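Metagenomic carboxyl esterase MGS0156 (Uncultured organism, PDB 5D8M) probably hydrolyses carboxylic ester bonds, as expected of a carboxyl esterase built on the alpha/beta-hydrolase fold. Local coordinates at residues R36-I40 and I331-E337; E98-E102 and L210-P214; R129-R134 and E220-S224; N275-V279 and N296-L300. One frame throughout, in Å; residues are numbered along the deposited sequence.

Contact 1: residues R36-I40 and I331-E337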
loop_
_atom_site.group_PDB
_atom_site.type_symbol
_atom_site.label_atom_id
_atom_site.label_comp_id
_atom_site.label_asym_id
_atom_site.label_seq_id
_atom_site.Cartn_x
_atom_site.Cartn_y
_atom_site.Cartn_z
ATOM N N ARG A 36 2.275 18.833 -3.842
ATOM C CA ARG A 36 3.321 18.566 -4.812
ATOM C C ARG A 36 3.062 17.221 -5.508
ATOM O O ARG A 36 3.273 17.083 -6.718
ATOM C CB ARG A 36 4.701 18.588 -4.146
ATOM C CG ARG A 36 5.883 18.324 -5.103
ATOM C CD ARG A 36 5.911 19.278 -6.284
ATOM N NE ARG A 36 7.070 19.028 -7.139
ATOM C CZ ARG A 36 7.312 19.655 -8.288
ATOM N NH1 ARG A 36 6.472 20.583 -8.737
ATOM N NH2 ARG A 36 8.405 19.368 -8.984
ATOM N N PHE A 37 2.557 16.244 -4.763
ATOM C CA PHE A 37 2.272 14.961 -5.396
ATOM C C PHE A 37 1.172 15.099 -6.468
ATOM O O PHE A 37 1.313 14.542 -7.567
ATOM C CB PHE A 37 1.894 13.908 -4.351
ATOM C CG PHE A 37 1.743 12.520 -4.924
ATOM C CD1 PHE A 37 2.860 11.739 -5.203
ATOM C CD2 PHE A 37 0.492 12.024 -5.232
ATOM C CE1 PHE A 37 2.721 10.454 -5.754
ATOM C CE2 PHE A 37 0.337 10.743 -5.779
ATOM C CZ PHE A 37 1.456 9.960 -6.034
ATOM N N ARG A 38 0.098 15.841 -6.166
ATOM C CA ARG A 38 -0.958 16.085 -7.169
ATOM C C ARG A 38 -0.388 16.755 -8.422
ATOM O O ARG A 38 -0.706 16.386 -9.558
ATOM C CB ARG A 38 -2.090 16.960 -6.597
ATOM C CG ARG A 38 -3.159 17.335 -7.642
ATOM C CD ARG A 38 -4.283 18.231 -7.065
ATOM N NE ARG A 38 -4.889 17.647 -5.859
ATOM C CZ ARG A 38 -5.833 16.711 -5.849
ATOM N NH1 ARG A 38 -6.313 16.238 -6.987
ATOM N NH2 ARG A 38 -6.301 16.251 -4.689
ATOM N N GLU A 39 0.475 17.732 -8.193
ATOM C CA GLU A 39 1.129 18.463 -9.254
ATOM C C GLU A 39 1.940 17.539 -10.171
ATOM O O GLU A 39 1.843 17.617 -11.390
ATOM C CB GLU A 39 2.026 19.526 -8.622
ATOM C CG GLU A 39 2.631 20.553 -9.565
ATOM C CD GLU A 39 3.309 21.656 -8.777
ATOM O OE1 GLU A 39 3.539 21.458 -7.563
ATOM O OE2 GLU A 39 3.572 22.731 -9.350
ATOM N N ILE A 40 2.750 16.677 -9.566
ATOM C CA ILE A 40 3.558 15.716 -10.304
ATOM C C ILE A 40 2.685 14.733 -11.078
ATOM O O ILE A 40 2.893 14.522 -12.284
ATOM C CB ILE A 40 4.489 14.952 -9.348
ATOM C CG1 ILE A 40 5.612 15.889 -8.885
ATOM C CG2 ILE A 40 5.059 13.698 -10.019
ATOM C CD1 ILE A 40 6.515 15.283 -7.800
ATOM N N ILE A 331 4.881 8.452 -7.819
ATOM C CA ILE A 331 5.555 8.036 -6.594
ATOM C C ILE A 331 7.079 8.089 -6.779
ATOM O O ILE A 331 7.763 8.731 -5.981
ATOM C CB ILE A 331 5.130 6.613 -6.172
ATOM C CG1 ILE A 331 3.678 6.611 -5.673
ATOM C CG2 ILE A 331 6.117 6.000 -5.143
ATOM C CD1 ILE A 331 3.119 5.193 -5.601
ATOM N N ALA A 332 7.587 7.429 -7.821
ATOM C CA ALA A 332 9.023 7.402 -8.108
ATOM C C ALA A 332 9.614 8.798 -8.251
ATOM O O ALA A 332 10.698 9.061 -7.751
ATOM C CB ALA A 332 9.316 6.577 -9.397
ATOM N N ARG A 333 8.927 9.675 -8.978
ATOM C CA ARG A 333 9.432 11.020 -9.218
ATOM C C ARG A 333 9.380 11.885 -7.958
ATOM O O ARG A 333 10.286 12.692 -7.735
ATOM C CB ARG A 333 8.663 11.701 -10.361
ATOM C CG ARG A 333 8.928 11.046 -11.731
ATOM C CD ARG A 333 8.570 11.996 -12.842
ATOM N NE ARG A 333 8.519 11.364 -14.157
ATOM C CZ ARG A 333 9.552 11.260 -14.984
ATOM N NH1 ARG A 333 10.758 11.732 -14.641
ATOM N NH2 ARG A 333 9.373 10.687 -16.163
ATOM N N TYR A 334 8.335 11.718 -7.143
ATOM C CA TYR A 334 8.221 12.474 -5.881
ATOM C C TYR A 334 9.363 12.076 -4.951
ATOM O O TYR A 334 10.044 12.934 -4.375
ATOM C CB TYR A 334 6.862 12.233 -5.172
ATOM C CG TYR A 334 6.682 13.110 -3.945
ATOM C CD1 TYR A 334 7.345 12.821 -2.744
ATOM C CD2 TYR A 334 5.861 14.235 -3.982
ATOM C CE1 TYR A 334 7.205 13.633 -1.630
ATOM C CE2 TYR A 334 5.715 15.047 -2.856
ATOM C CZ TYR A 334 6.392 14.737 -1.691
ATOM O OH TYR A 334 6.274 15.544 -0.587
ATOM N N VAL A 335 9.578 10.773 -4.794
ATOM C CA VAL A 335 10.602 10.308 -3.854
ATOM C C VAL A 335 12.004 10.687 -4.332
ATOM O O VAL A 335 12.824 11.190 -3.543
ATOM C CB VAL A 335 10.504 8.774 -3.619
ATOM C CG1 VAL A 335 11.629 8.297 -2.701
ATOM C CG2 VAL A 335 9.158 8.435 -2.999
ATOM N N GLU A 336 12.280 10.506 -5.623
ATOM C CA GLU A 336 13.573 10.950 -6.158
ATOM C C GLU A 336 13.797 12.442 -5.912
ATOM O O GLU A 336 14.889 12.869 -5.520
ATOM C CB GLU A 336 13.697 10.665 -7.653
ATOM C CG GLU A 336 15.024 11.214 -8.228
ATOM C CD GLU A 336 15.186 10.961 -9.715
ATOM O OE1 GLU A 336 14.505 10.052 -10.262
ATOM O OE2 GLU A 336 16.011 11.664 -10.334
ATOM N N GLU A 337 12.761 13.238 -6.134
ATOM C CA GLU A 337 12.846 14.667 -5.874
ATOM C C GLU A 337 13.053 14.934 -4.382
ATOM O O GLU A 337 13.871 15.774 -4.003
ATOM C CB GLU A 337 11.589 15.383 -6.370
ATOM C CG GLU A 337 11.581 16.903 -6.128
ATOM C CD GLU A 337 10.347 17.586 -6.717
ATOM O OE1 GLU A 337 9.279 17.554 -6.064
ATOM O OE2 GLU A 337 10.442 18.149 -7.834
#
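Ile331 opens the run of contacts along helix 331-337. Its CA-to-CB bond points away from helix 36-40, yet its CG1 still lies 4.0 Å from CE1 of Phe37, whose long flat side chain reaches across to touch it. Two residues on, Arg333 offers mainly its aliphatic base, with CB 4.1 Å from CG2 of Ile40, while its guanidinium turns off to Glu329. Tyr334 lies at the middle of the interface, and the closest pair of CA atoms joins it to Phe37 at 6.5 Å. CD2 of Tyr334 sits 4.0 Å from both CB of Phe37 and CD1 of Ile40, so a broad ring fills a gap between axes 9.7 Å apart, crossing at 129°. Glu337, three residues on, closes the contact with a two-pronged salt bridge: Arg36 NE gives a hydrogen bond to Glu337 OE1 at 2.9 Å and Arg36 NH2 one to Glu337 OE2 at 2.6 Å. A long arginine suits this place because its NH1 can also bond weakly to Glu39, forming a charge network. Beneath the polar edge, Phe37, Ile331 and Tyr334 rest on strand 244-248. Phe37 and Tyr334 also touch strand 290-293, so helices 34-48 and 324-338 pack obliquely against each other over the parallel sheet.

Contact 2: residues E98-E102 and L210-P214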
loop_
_atom_site.group_PDB
_atom_site.type_symbol
_atom_site.label_atom_id
_atom_site.label_comp_id
_atom_site.label_asym_id
_atom_site.label_seq_id
_atom_site.Cartn_x
_atom_site.Cartn_y
_atom_site.Cartn_z
ATOM N N GLU A 98 -0.285 -13.594 -3.196
ATOM C CA GLU A 98 0.397 -14.775 -3.701
ATOM C C GLU A 98 -0.596 -15.776 -4.259
ATOM O O GLU A 98 -0.320 -16.441 -5.255
ATOM C CB GLU A 98 1.233 -15.429 -2.594
ATOM C CG GLU A 98 2.083 -16.607 -3.086
ATOM C CD GLU A 98 2.803 -17.316 -1.943
ATOM O OE1 GLU A 98 2.263 -17.329 -0.807
ATOM O OE2 GLU A 98 3.896 -17.868 -2.181
ATOM N N CYS A 99 -1.761 -15.874 -3.616
ATOM C CA CYS A 99 -2.783 -16.831 -4.013
ATOM C C CYS A 99 -3.459 -16.489 -5.354
ATOM O O CYS A 99 -4.037 -17.363 -6.015
ATOM C CB CYS A 99 -3.847 -16.923 -2.906
ATOM S SG CYS A 99 -3.125 -17.216 -1.245
ATOM N N VAL A 100 -3.429 -15.226 -5.757
ATOM C CA VAL A 100 -4.063 -14.856 -7.021
ATOM C C VAL A 100 -3.021 -14.454 -8.061
ATOM O O VAL A 100 -3.339 -13.737 -9.005
ATOM C CB VAL A 100 -5.113 -13.701 -6.839
ATOM C CG1 VAL A 100 -6.284 -14.188 -5.962
ATOM C CG2 VAL A 100 -4.486 -12.448 -6.260
ATOM N N SER A 101 -1.783 -14.931 -7.896
ATOM C CA SER A 101 -0.700 -14.544 -8.800
ATOM C C SER A 101 -0.969 -14.865 -10.272
ATOM O O SER A 101 -0.429 -14.204 -11.143
ATOM C CB SER A 101 0.619 -15.199 -8.389
ATOM O OG SER A 101 0.540 -16.602 -8.522
ATOM N N GLU A 102 -1.805 -15.860 -10.555
ATOM C CA GLU A 102 -2.145 -16.179 -11.949
ATOM C C GLU A 102 -2.994 -15.095 -12.611
ATOM O O GLU A 102 -3.004 -14.960 -13.837
ATOM C CB GLU A 102 -2.887 -17.513 -12.024
ATOM C CG GLU A 102 -2.003 -18.715 -11.830
ATOM C CD GLU A 102 -1.150 -19.009 -13.047
ATOM O OE1 GLU A 102 0.093 -19.006 -12.914
ATOM O OE2 GLU A 102 -1.726 -19.258 -14.133
ATOM N N LEU A 210 -4.018 -24.790 -1.691
ATOM C CA LEU A 210 -4.142 -23.951 -2.877
ATOM C C LEU A 210 -2.874 -24.122 -3.702
ATOM O O LEU A 210 -1.763 -24.171 -3.146
ATOM C CB LEU A 210 -4.353 -22.483 -2.501
ATOM C CG LEU A 210 -5.589 -22.062 -1.674
ATOM C CD1 LEU A 210 -5.461 -20.622 -1.251
ATOM C CD2 LEU A 210 -6.897 -22.261 -2.448
ATOM N N SER A 211 -3.026 -24.212 -5.015
ATOM C CA SER A 211 -1.883 -24.512 -5.872
ATOM C C SER A 211 -0.981 -23.290 -6.104
ATOM O O SER A 211 0.091 -23.417 -6.696
ATOM C CB SER A 211 -2.368 -25.069 -7.220
ATOM O OG SER A 211 -3.176 -24.116 -7.890
ATOM N N SER A 212 -1.399 -22.120 -5.628
ATOM C CA SER A 212 -0.620 -20.903 -5.851
ATOM C C SER A 212 -0.043 -20.266 -4.585
ATOM O O SER A 212 0.723 -19.319 -4.676
ATOM C CB SER A 212 -1.462 -19.861 -6.583
ATOM O OG SER A 212 -1.510 -20.168 -7.974
ATOM N N CYS A 213 -0.402 -20.765 -3.411
ATOM C CA CYS A 213 0.189 -20.214 -2.183
ATOM C C CYS A 213 0.201 -21.272 -1.086
ATOM O O CYS A 213 -0.758 -22.027 -0.919
ATOM C CB CYS A 213 -0.553 -18.925 -1.736
ATOM S SG CYS A 213 -2.319 -19.135 -1.395
ATOM N N PRO A 214 1.318 -21.370 -0.359
ATOM C CA PRO A 214 1.429 -22.370 0.708
ATOM C C PRO A 214 0.531 -21.955 1.878
ATOM O O PRO A 214 0.247 -20.776 2.006
ATOM C CB PRO A 214 2.922 -22.317 1.094
ATOM C CG PRO A 214 3.320 -20.910 0.751
ATOM C CD PRO A 214 2.524 -20.533 -0.475
HETATM O O HOH W 1 1.175 -18.156 1.626
HETATM O O HOH W 2 1.836 -17.861 -6.832
#
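This is a disulfide cross-link between two loops of an alpha/beta-hydrolase fold: residues 98-102 follow strand 87-92, and residues 210-214 lie between helices 199-207 and 220-223. Cys99 SG and Cys213 SG are 2.1 Å apart with a chi3 of 98°, close to the relaxed right angle of an unstrained disulfide, and the two CA atoms come to 4.9 Å. The covalent bond ties together chain regions with little regular structure of their own; no direct hydrogen bond joins the segments. Leu210 adds an apolar touch, its CD1 lying 4.1 Å from Cys99 SG. Ser212, small enough for close approach, brings CB to 3.6 Å from Cys99 O. Backbone carbonyls even crowd here, since Glu98 O stands 3.1 Å from Ser212 O, two acceptors that cannot bond to each other. Water 2 gives Ser212 O a donor at 2.8 Å and also pairs with Ser101 OG at 2.5 Å. The carboxylate of Glu98 is a many-sided acceptor: OE1 takes the amide of Gly128, and OE2 forms a salt bridge with Arg125. On the side of Pro214, water 1 donates both to Glu98 OE1 and to Pro214 O, each at 2.8 Å.

Contact 3: residues R129-R134 and E220-S224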
loop_
_atom_site.group_PDB
_atom_site.type_symbol
_atom_site.label_atom_id
_atom_site.label_comp_id
_atom_site.label_asym_id
_atom_site.label_seq_id
_atom_site.Cartn_x
_atom_site.Cartn_y
_atom_site.Cartn_z
ATOM N N ARG A 129 -0.388 -16.130 2.746
ATOM C CA ARG A 129 -1.040 -16.562 3.970
ATOM C C ARG A 129 -0.088 -16.650 5.176
ATOM O O ARG A 129 -0.369 -17.353 6.149
ATOM C CB ARG A 129 -1.717 -17.913 3.722
ATOM C CG ARG A 129 -2.724 -17.859 2.570
ATOM C CD ARG A 129 -3.596 -19.091 2.554
ATOM N NE ARG A 129 -2.945 -20.233 1.917
ATOM C CZ ARG A 129 -3.512 -21.427 1.796
ATOM N NH1 ARG A 129 -2.874 -22.419 1.192
ATOM N NH2 ARG A 129 -4.716 -21.637 2.294
ATOM N N TRP A 130 1.024 -15.922 5.119
ATOM C CA TRP A 130 2.056 -15.998 6.157
ATOM C C TRP A 130 2.115 -14.721 6.997
ATOM O O TRP A 130 1.733 -13.673 6.518
ATOM C CB TRP A 130 3.421 -16.242 5.519
ATOM C CG TRP A 130 3.590 -17.655 4.992
ATOM C CD1 TRP A 130 2.737 -18.710 5.158
ATOM C CD2 TRP A 130 4.703 -18.154 4.244
ATOM N NE1 TRP A 130 3.254 -19.841 4.553
ATOM C CE2 TRP A 130 4.461 -19.519 3.987
ATOM C CE3 TRP A 130 5.873 -17.577 3.758
ATOM C CZ2 TRP A 130 5.352 -20.312 3.263
ATOM C CZ3 TRP A 130 6.756 -18.369 3.034
ATOM C CH2 TRP A 130 6.497 -19.719 2.807
ATOM N N GLY A 131 2.642 -14.809 8.223
ATOM C CA GLY A 131 2.720 -13.662 9.111
ATOM C C GLY A 131 3.815 -12.691 8.684
ATOM O O GLY A 131 4.657 -13.007 7.838
ATOM N N SER A 132 3.801 -11.499 9.267
ATOM C CA SER A 132 4.767 -10.467 8.909
ATOM C C SER A 132 6.229 -10.839 9.220
ATOM O O SER A 132 7.106 -10.488 8.455
ATOM C CB SER A 132 4.408 -9.165 9.611
ATOM O OG SER A 132 3.278 -8.593 8.984
ATOM N N ALA A 133 6.491 -11.545 10.324
ATOM C CA ALA A 133 7.863 -11.926 10.642
ATOM C C ALA A 133 8.460 -12.851 9.578
ATOM O O ALA A 133 9.615 -12.684 9.160
ATOM C CB ALA A 133 7.942 -12.590 12.012
ATOM N N ARG A 134 7.677 -13.835 9.154
ATOM C CA ARG A 134 8.136 -14.750 8.132
ATOM C C ARG A 134 8.379 -14.018 6.787
ATOM O O ARG A 134 9.373 -14.272 6.095
ATOM C CB ARG A 134 7.134 -15.889 7.963
ATOM C CG ARG A 134 7.654 -16.978 7.042
ATOM C CD ARG A 134 6.803 -18.228 7.105
ATOM N NE ARG A 134 7.455 -19.365 6.449
ATOM C CZ ARG A 134 6.929 -20.585 6.403
ATOM N NH1 ARG A 134 5.743 -20.811 6.955
ATOM N NH2 ARG A 134 7.580 -21.575 5.808
ATOM N N GLU A 220 -1.657 -16.832 11.542
ATOM C CA GLU A 220 -0.482 -15.945 11.533
ATOM C C GLU A 220 -0.637 -14.689 10.654
ATOM O O GLU A 220 -0.266 -13.579 11.057
ATOM C CB GLU A 220 0.774 -16.731 11.103
ATOM C CG GLU A 220 0.727 -17.402 9.709
ATOM C CD GLU A 220 2.050 -18.125 9.345
ATOM O OE1 GLU A 220 2.088 -19.375 9.380
ATOM O OE2 GLU A 220 3.050 -17.448 9.016
ATOM N N ALA A 221 -1.192 -14.856 9.466
ATOM C CA ALA A 221 -1.363 -13.738 8.539
ATOM C C ALA A 221 -2.339 -12.676 9.090
ATOM O O ALA A 221 -2.053 -11.465 9.068
ATOM C CB ALA A 221 -1.852 -14.256 7.189
ATOM N N LEU A 222 -3.480 -13.138 9.597
ATOM C CA LEU A 222 -4.476 -12.228 10.173
ATOM C C LEU A 222 -4.025 -11.639 11.501
ATOM O O LEU A 222 -4.344 -10.493 11.800
ATOM C CB LEU A 222 -5.831 -12.929 10.370
ATOM C CG LEU A 222 -6.713 -13.016 9.120
ATOM C CD1 LEU A 222 -6.741 -11.697 8.356
ATOM C CD2 LEU A 222 -6.205 -14.136 8.225
ATOM N N ASP A 223 -3.284 -12.402 12.303
ATOM C CA ASP A 223 -2.724 -11.857 13.548
ATOM C C ASP A 223 -1.907 -10.595 13.279
ATOM O O ASP A 223 -1.876 -9.657 14.082
ATOM C CB ASP A 223 -1.828 -12.879 14.238
ATOM C CG ASP A 223 -2.592 -14.075 14.761
ATOM O OD1 ASP A 223 -3.836 -14.020 14.839
ATOM O OD2 ASP A 223 -1.932 -15.084 15.083
ATOM N N SER A 224 -1.240 -10.585 12.136
ATOM C CA SER A 224 -0.383 -9.474 11.774
ATOM C C SER A 224 -1.193 -8.238 11.408
ATOM O O SER A 224 -0.650 -7.136 11.364
ATOM C CB SER A 224 0.531 -9.863 10.606
ATOM O OG SER A 224 1.453 -10.842 11.009
#
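Two backbone amides at the start of helix 132-143 find acceptors on the facing segment. Gly131 N, at the N-cap position, donates to Glu220 OE2 at 2.8 Å, and Ser132 N donates to Ser224 OG at 3.0 Å. Amides in the first turn of a helix have no carbonyl one turn earlier to bond to, so a carboxylate and a hydroxyl from residues 220-224 take that role. Glutamate suits the first place because it is long enough to reach across while its other oxygen, OE1, accepts from the amide of Glu217. Around these bonds the chains come very close: the CA atoms of Gly131 and Ala221 are 4.1 Å apart. A side chain on Gly131 would crowd this approach, since an ideal CB would stand 3.3 Å from Glu220 O. Ala221 is nearly as small, and its lone methyl, CB, packs 3.6 Å from Arg129 O and 3.7 Å from Trp130 O. Farther out, CB of Trp130 lies 3.7 Å from Glu220 OE2, although its CA-to-CB bond points away overall, and its indole NE1 bonds to Pro215 O. Ser132 OG pairs with Asp163 as its side chain settles against helix 159-170, where Lys159 bonds to Trp130 O. On another side Glu220 and Arg129 touch Glu206, so the contact joins the beginning of helix 132-143 to helix 220-223, with helices 159-170 and 199-207 packed around it.

Contact 4: residues N275-V279 and N296-L300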
loop_
_atom_site.group_PDB
_atom_site.type_symbol
_atom_site.label_atom_id
_atom_site.label_comp_id
_atom_site.label_asym_id
_atom_site.label_seq_id
_atom_site.Cartn_x
_atom_site.Cartn_y
_atom_site.Cartn_z
ATOM N N ASN A 275 -12.706 4.857 3.454
ATOM C CA ASN A 275 -12.070 3.555 3.528
ATOM C C ASN A 275 -12.081 2.932 2.135
ATOM O O ASN A 275 -12.959 3.232 1.332
ATOM C CB ASN A 275 -12.787 2.634 4.522
ATOM C CG ASN A 275 -14.068 2.021 3.944
ATOM O OD1 ASN A 275 -14.025 0.980 3.274
ATOM N ND2 ASN A 275 -15.214 2.635 4.242
ATOM N N ASP A 276 -11.123 2.056 1.857
ATOM C CA ASP A 276 -10.989 1.512 0.505
ATOM C C ASP A 276 -11.634 0.137 0.363
ATOM O O ASP A 276 -11.434 -0.545 -0.633
ATOM C CB ASP A 276 -9.517 1.432 0.098
ATOM C CG ASP A 276 -8.709 0.451 0.949
ATOM O OD1 ASP A 276 -9.279 -0.407 1.651
ATOM O OD2 ASP A 276 -7.469 0.516 0.879
ATOM N N GLY A 277 -12.416 -0.254 1.363
ATOM C CA GLY A 277 -13.059 -1.547 1.375
ATOM C C GLY A 277 -12.477 -2.422 2.463
ATOM O O GLY A 277 -13.205 -3.196 3.069
ATOM N N LEU A 278 -11.174 -2.296 2.729
ATOM C CA LEU A 278 -10.505 -3.191 3.680
ATOM C C LEU A 278 -9.703 -2.405 4.716
ATOM O O LEU A 278 -9.556 -2.847 5.850
ATOM C CB LEU A 278 -9.587 -4.207 2.954
ATOM C CG LEU A 278 -10.304 -5.210 2.010
ATOM C CD1 LEU A 278 -9.325 -6.158 1.321
ATOM C CD2 LEU A 278 -11.358 -6.015 2.767
ATOM N N VAL A 279 -9.206 -1.238 4.323
ATOM C CA VAL A 279 -8.415 -0.378 5.217
ATOM C C VAL A 279 -9.047 1.014 5.326
ATOM O O VAL A 279 -9.352 1.635 4.317
ATOM C CB VAL A 279 -6.945 -0.238 4.705
ATOM C CG1 VAL A 279 -6.073 0.572 5.699
ATOM C CG2 VAL A 279 -6.341 -1.624 4.433
ATOM N N ASN A 296 -8.334 8.052 -5.551
ATOM C CA ASN A 296 -9.754 7.780 -5.702
ATOM C C ASN A 296 -9.951 6.394 -6.320
ATOM O O ASN A 296 -10.127 6.247 -7.527
ATOM C CB ASN A 296 -10.412 8.869 -6.576
ATOM C CG ASN A 296 -11.924 8.819 -6.526
ATOM O OD1 ASN A 296 -12.519 7.844 -6.015
ATOM N ND2 ASN A 296 -12.567 9.855 -7.080
ATOM N N ALA A 297 -9.920 5.376 -5.475
ATOM C CA ALA A 297 -9.797 4.010 -5.932
ATOM C C ALA A 297 -10.072 3.112 -4.736
ATOM O O ALA A 297 -9.795 3.520 -3.595
ATOM C CB ALA A 297 -8.350 3.756 -6.497
ATOM N N ASP A 298 -10.548 1.888 -4.969
ATOM C CA ASP A 298 -10.746 0.985 -3.844
ATOM C C ASP A 298 -9.431 0.231 -3.603
ATOM O O ASP A 298 -8.445 0.451 -4.298
ATOM C CB ASP A 298 -11.965 0.033 -4.058
ATOM C CG ASP A 298 -11.780 -0.963 -5.234
ATOM O OD1 ASP A 298 -10.637 -1.403 -5.518
ATOM O OD2 ASP A 298 -12.804 -1.365 -5.843
ATOM N N HIS A 299 -9.425 -0.634 -2.601
ATOM C CA HIS A 299 -8.212 -1.306 -2.151
ATOM C C HIS A 299 -7.438 -2.001 -3.266
ATOM O O HIS A 299 -6.212 -1.948 -3.302
ATOM C CB HIS A 299 -8.579 -2.324 -1.067
ATOM C CG HIS A 299 -7.399 -2.871 -0.334
ATOM N ND1 HIS A 299 -6.637 -2.105 0.524
ATOM C CD2 HIS A 299 -6.842 -4.109 -0.336
ATOM C CE1 HIS A 299 -5.675 -2.853 1.033
ATOM N NE2 HIS A 299 -5.773 -4.068 0.523
ATOM N N LEU A 300 -8.150 -2.650 -4.183
ATOM C CA LEU A 300 -7.483 -3.415 -5.240
ATOM C C LEU A 300 -7.135 -2.565 -6.455
ATOM O O LEU A 300 -6.065 -2.705 -7.062
ATOM C CB LEU A 300 -8.369 -4.596 -5.643
ATOM C CG LEU A 300 -8.505 -5.621 -4.526
ATOM C CD1 LEU A 300 -9.431 -6.756 -4.991
ATOM C CD2 LEU A 300 -7.142 -6.172 -4.104
#
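A histidine-carboxylate pair, probably the His-Asp part of a Ser-His-Asp catalytic triad, forms where residues 275-279 meet residues 296-300. His299 ND1 donates to Asp276 OD2 at 2.8 Å with an N-H...O angle of 165°, a near-linear bond that fixes the orientation of the imidazole. A second bond, from His299 N to Asp276 O at 2.8 Å, holds the two backbones in step, and the CA atoms of Asp276 and Asp298 come within 4.4 Å. The other carboxylate oxygen steadies the aspartate itself: Asp276 OD1 accepts from Leu278 N at 2.9 Å, an Asx turn, and from Val279 N at 2.8 Å. Gly277 takes a positive phi of 112°, where a CB would jam against the carbonyl of Asp276; this tight turn calls for glycine. In alpha/beta hydrolases the histidine follows the last strand of the canonical sheet, and here His299 lies in the loop after strand 290-293. Its NE2 makes a weak hydrogen bond to Ser158 OG, just after strand 151-157, which is consistent with a nucleophile at the elbow between strand and helix. Apolar residues flank the imidazole. Leu278 CB sits over one ring face in a CH-pi contact, 4.2 Å from the ring centroid, its CD1 is 3.6 Å from His299 CD2, and Val279 CG2 is 3.7 Å from His299 CE1.

Contacts 2 and 3 interlock: their segments alternate along the chain, and their centres are 16 Å apart. Arg129 of contact 3 reaches the residues around the disulfide of contact 2, with Arg129 NH1 3.0 Å from Cys213 O and Arg129 NE 3.2 Å from Pro214 O, both probable hydrogen bonds. Contact 4 holds the presumed active-site pair. Its centre lies 22 Å from that of contact 2 and 21 Å from that of contact 3, yet nearest atoms come within about 7 and 9 Å. Contact 3 also bonds to Lys159, the residue after Ser158. Contact 1, which brings the C-terminal helix 324-338 against the early helix 34-48, lies across the chain's centre from contacts 2 and 3, with centres 33 and 32 Å away.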